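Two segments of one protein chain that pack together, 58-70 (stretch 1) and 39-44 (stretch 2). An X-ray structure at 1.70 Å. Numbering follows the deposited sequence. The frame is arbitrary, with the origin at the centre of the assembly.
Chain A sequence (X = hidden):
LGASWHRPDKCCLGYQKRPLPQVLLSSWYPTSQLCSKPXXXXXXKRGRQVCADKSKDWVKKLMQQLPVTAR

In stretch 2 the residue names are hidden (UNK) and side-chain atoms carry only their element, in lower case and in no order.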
# COMPACT_ATOMS: atom_id res chain seq x y z
N TRP A 58 9.71 4.27 -7.03
CA TRP A 58 8.68 3.64 -7.83
C TRP A 58 7.34 3.65 -7.11
O TRP A 58 6.31 3.84 -7.74
CB TRP A 58 9.08 2.22 -8.29
CG TRP A 58 9.19 1.13 -7.23
CD1 TRP A 58 10.33 0.74 -6.59
CD2 TRP A 58 8.16 0.21 -6.80
NE1 TRP A 58 10.09 -0.37 -5.81
CE2 TRP A 58 8.77 -0.72 -5.92
CE3 TRP A 58 6.79 0.08 -7.08
CZ2 TRP A 58 8.05 -1.76 -5.32
CZ3 TRP A 58 6.08 -0.96 -6.48
CH2 TRP A 58 6.72 -1.86 -5.61
N VAL A 59 7.34 3.50 -5.78
CA VAL A 59 6.06 3.48 -5.08
C VAL A 59 5.43 4.85 -5.01
O VAL A 59 4.22 4.97 -5.10
CB VAL A 59 6.12 2.82 -3.67
CG1 VAL A 59 6.94 1.57 -3.68
CG2 VAL A 59 6.58 3.78 -2.66
N LYS A 60 6.25 5.88 -4.85
CA LYS A 60 5.76 7.25 -4.78
C LYS A 60 5.18 7.64 -6.13
O LYS A 60 4.26 8.44 -6.22
CB LYS A 60 6.89 8.19 -4.34
CG LYS A 60 7.42 7.80 -2.97
CD LYS A 60 8.14 8.93 -2.28
CE LYS A 60 9.58 8.96 -2.67
NZ LYS A 60 10.29 9.94 -1.82
N LYS A 61 5.70 6.98 -7.17
CA LYS A 61 5.27 7.16 -8.55
C LYS A 61 3.89 6.54 -8.68
O LYS A 61 2.98 7.12 -9.25
CB LYS A 61 6.24 6.41 -9.47
CG LYS A 61 6.78 7.20 -10.63
CD LYS A 61 7.87 6.40 -11.33
CE LYS A 61 9.01 6.07 -10.37
NZ LYS A 61 10.03 5.16 -10.98
N LEU A 62 3.75 5.32 -8.17
CA LEU A 62 2.45 4.67 -8.24
C LEU A 62 1.44 5.44 -7.40
O LEU A 62 0.26 5.46 -7.72
CB LEU A 62 2.56 3.22 -7.73
CG LEU A 62 3.18 2.20 -8.69
CD1 LEU A 62 3.43 0.88 -7.99
CD2 LEU A 62 2.26 2.03 -9.91
N MET A 63 1.90 6.01 -6.29
CA MET A 63 1.03 6.78 -5.42
C MET A 63 0.50 7.99 -6.17
O MET A 63 -0.65 8.40 -5.98
CB MET A 63 1.78 7.20 -4.16
CG MET A 63 2.03 6.05 -3.20
SD MET A 63 3.27 6.43 -1.94
CE MET A 63 2.44 7.58 -0.91
N GLN A 64 1.33 8.55 -7.06
CA GLN A 64 0.95 9.69 -7.88
C GLN A 64 -0.07 9.25 -8.90
O GLN A 64 -1.15 9.83 -9.00
CB GLN A 64 2.14 10.22 -8.68
CG GLN A 64 3.15 11.06 -7.97
CD GLN A 64 4.12 11.72 -8.96
OE1 GLN A 64 4.74 12.72 -8.64
NE2 GLN A 64 4.20 11.19 -10.17
N GLN A 65 0.28 8.26 -9.71
CA GLN A 65 -0.63 7.80 -10.76
C GLN A 65 -1.90 7.06 -10.39
O GLN A 65 -2.86 7.08 -11.15
CB GLN A 65 0.13 7.03 -11.84
CG GLN A 65 1.18 6.10 -11.34
CD GLN A 65 2.07 5.61 -12.46
OE1 GLN A 65 2.01 4.44 -12.84
NE2 GLN A 65 2.89 6.51 -13.01
N LEU A 66 -1.91 6.40 -9.23
CA LEU A 66 -3.09 5.66 -8.82
C LEU A 66 -3.93 6.47 -7.85
O LEU A 66 -3.41 7.35 -7.16
CB LEU A 66 -2.68 4.35 -8.13
CG LEU A 66 -2.02 3.23 -8.95
CD1 LEU A 66 -1.57 2.15 -7.99
CD2 LEU A 66 -2.97 2.65 -9.98
N PRO A 67 -5.25 6.20 -7.80
CA PRO A 67 -6.13 6.93 -6.86
C PRO A 67 -6.10 6.22 -5.49
O PRO A 67 -5.82 5.02 -5.41
CB PRO A 67 -7.50 6.78 -7.51
CG PRO A 67 -7.43 5.41 -8.06
CD PRO A 67 -6.06 5.37 -8.71
N VAL A 68 -6.30 6.99 -4.42
CA VAL A 68 -6.35 6.41 -3.08
C VAL A 68 -7.76 5.85 -2.92
O VAL A 68 -8.73 6.45 -3.37
CB VAL A 68 -6.11 7.46 -1.96
CG1 VAL A 68 -6.57 6.90 -0.62
CG2 VAL A 68 -4.65 7.77 -1.85
N THR A 69 -7.85 4.71 -2.26
CA THR A 69 -9.12 4.05 -2.06
C THR A 69 -9.52 4.07 -0.58
O THR A 69 -8.66 4.14 0.29
CB THR A 69 -9.01 2.60 -2.59
OG1 THR A 69 -10.32 2.03 -2.71
CG2 THR A 69 -8.18 1.75 -1.64
N ALA A 70 -10.83 4.07 -0.30
CA ALA A 70 -11.36 4.06 1.06
C ALA A 70 -11.62 2.62 1.51
O ALA A 70 -11.90 1.74 0.69
CB ALA A 70 -12.66 4.87 1.15
N UNK A 39 4.20 2.41 5.61
CA UNK A 39 3.89 1.77 4.35
C UNK A 39 2.60 2.12 3.65
O UNK A 39 1.79 2.89 4.13
N UNK A 40 2.48 1.65 2.42
CA UNK A 40 1.26 1.85 1.65
C UNK A 40 0.85 0.50 1.10
O UNK A 40 1.70 -0.36 0.87
c UNK A 40 1.69 4.29 0.99
c UNK A 40 1.42 2.87 0.47
c UNK A 40 2.48 2.42 -0.47
N UNK A 41 -0.44 0.28 0.98
CA UNK A 41 -0.94 -0.97 0.44
C UNK A 41 -1.54 -0.76 -0.96
O UNK A 41 -2.43 0.08 -1.13
c UNK A 41 -1.44 -1.88 2.74
c UNK A 41 -2.48 -2.15 3.86
c UNK A 41 -2.03 -1.59 1.36
c UNK A 41 -2.61 -2.84 0.72
N UNK A 42 -1.00 -1.45 -1.96
CA UNK A 42 -1.54 -1.36 -3.31
C UNK A 42 -2.60 -2.42 -3.48
O UNK A 42 -2.46 -3.53 -2.96
c UNK A 42 2.58 0.70 -4.02
c UNK A 42 1.76 -0.42 -3.97
c UNK A 42 2.12 1.88 -4.62
c UNK A 42 0.48 -0.38 -4.51
c UNK A 42 0.85 1.92 -5.16
c UNK A 42 -0.44 -1.55 -4.37
c UNK A 42 0.04 0.80 -5.11
N UNK A 43 -3.72 -2.06 -4.10
CA UNK A 43 -4.78 -3.00 -4.36
C UNK A 43 -4.64 -3.37 -5.81
O UNK A 43 -4.56 -2.49 -6.67
c UNK A 43 -6.15 -2.38 -4.10
c UNK A 43 -6.63 -3.53 -1.94
c UNK A 43 -6.46 -2.17 -2.62
c UNK A 43 -7.72 -1.36 -2.46
N UNK A 44 -4.47 -4.65 -6.09
CA UNK A 44 -4.32 -5.08 -7.48
C UNK A 44 -5.69 -5.27 -8.10
O UNK A 44 -6.71 -5.29 -7.38
c UNK A 44 -3.45 -6.37 -7.61
o UNK A 44 -4.16 -7.51 -7.11
c UNK A 44 -2.12 -6.18 -6.83

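Position 39 has backbone atoms alone, with no side-chain atom of any kind, and nothing of stretch 1 comes near it, so it is Gly-39. It is buried, and its identity rests on the missing CB rather than on a contact.

Position 40 carries three carbons, one bonded to the backbone and bearing the other two, and one arm meets the end of Met-63. A fork at the first carbon with two arms of one carbon each is valine. Val-40 points its CA-to-CB bond toward the helix, and its CG1 lies 3.9 Å from CE of Met-63. A compact, beta-branched side chain is at home in a strand, and here it offers an apolar surface to the flexible thioether end of the methionine.

At position 41 there are four carbons, forked at the first, with one arm two carbons long, and all are out of reach of stretch 1: this is Ile-41. It is buried away from this contact, where a branched hydrocarbon suits a strand.

Position 42 shows seven carbons, one followed by a ring of six, and the ring touches Val-59, Leu-62, Met-63 and Leu-66. With no oxygen on the ring, it is phenylalanine. The CA-to-CB bond of Phe-42 runs sideways, yet the ring reaches in among the helix residues. CD1 of Leu-62 sits over one face, 4.0 Å from the ring centroid in a CH-pi contact, while CB of Leu-62 approaches CE2 to 3.3 Å. The backbone O of Val-59 lies near the ring plane, 3.8 Å from CZ, and CD1 of Leu-66 is 3.6 Å from CD2. A flat, wholly apolar ring suits this place: its face takes the Leu-62 methyl, while its edge, with slightly positive C-H groups, can lie beside a backbone carbonyl.

Position 43 has four carbons forked at the second, and one arm meets Thr-69, beyond the helix. The fork marks leucine. Leu-43 points toward stretch 1, and its CD1 lies 3.2 Å from CG2 of Thr-69, a close meeting of methyl groups. Branching at the second carbon carries the methyls well out from the strand, so that one reaches the threonine.

Position 44 has one carbon bearing an oxygen and a second carbon, all out of reach of stretch 1, hence Thr-44. Its OG1 is hydrogen-bonded elsewhere in the structure, so the buried hydroxyl is satisfied.

The helix crosses the strand at 57°, with the axes 10.5 Å apart at closest approach, a gap that side chains must fill. Phe-42 does most of this, with Val-40 and Leu-43 extending the contact to Met-63 and Thr-69. No hydrogen bond joins the two stretches; the helix makes its own backbone hydrogen bonds, such as Met-63 N to Val-59 O at 2.8 Å, and apolar packing makes the contact.

Stretch 2 (39-44) GVIFLT
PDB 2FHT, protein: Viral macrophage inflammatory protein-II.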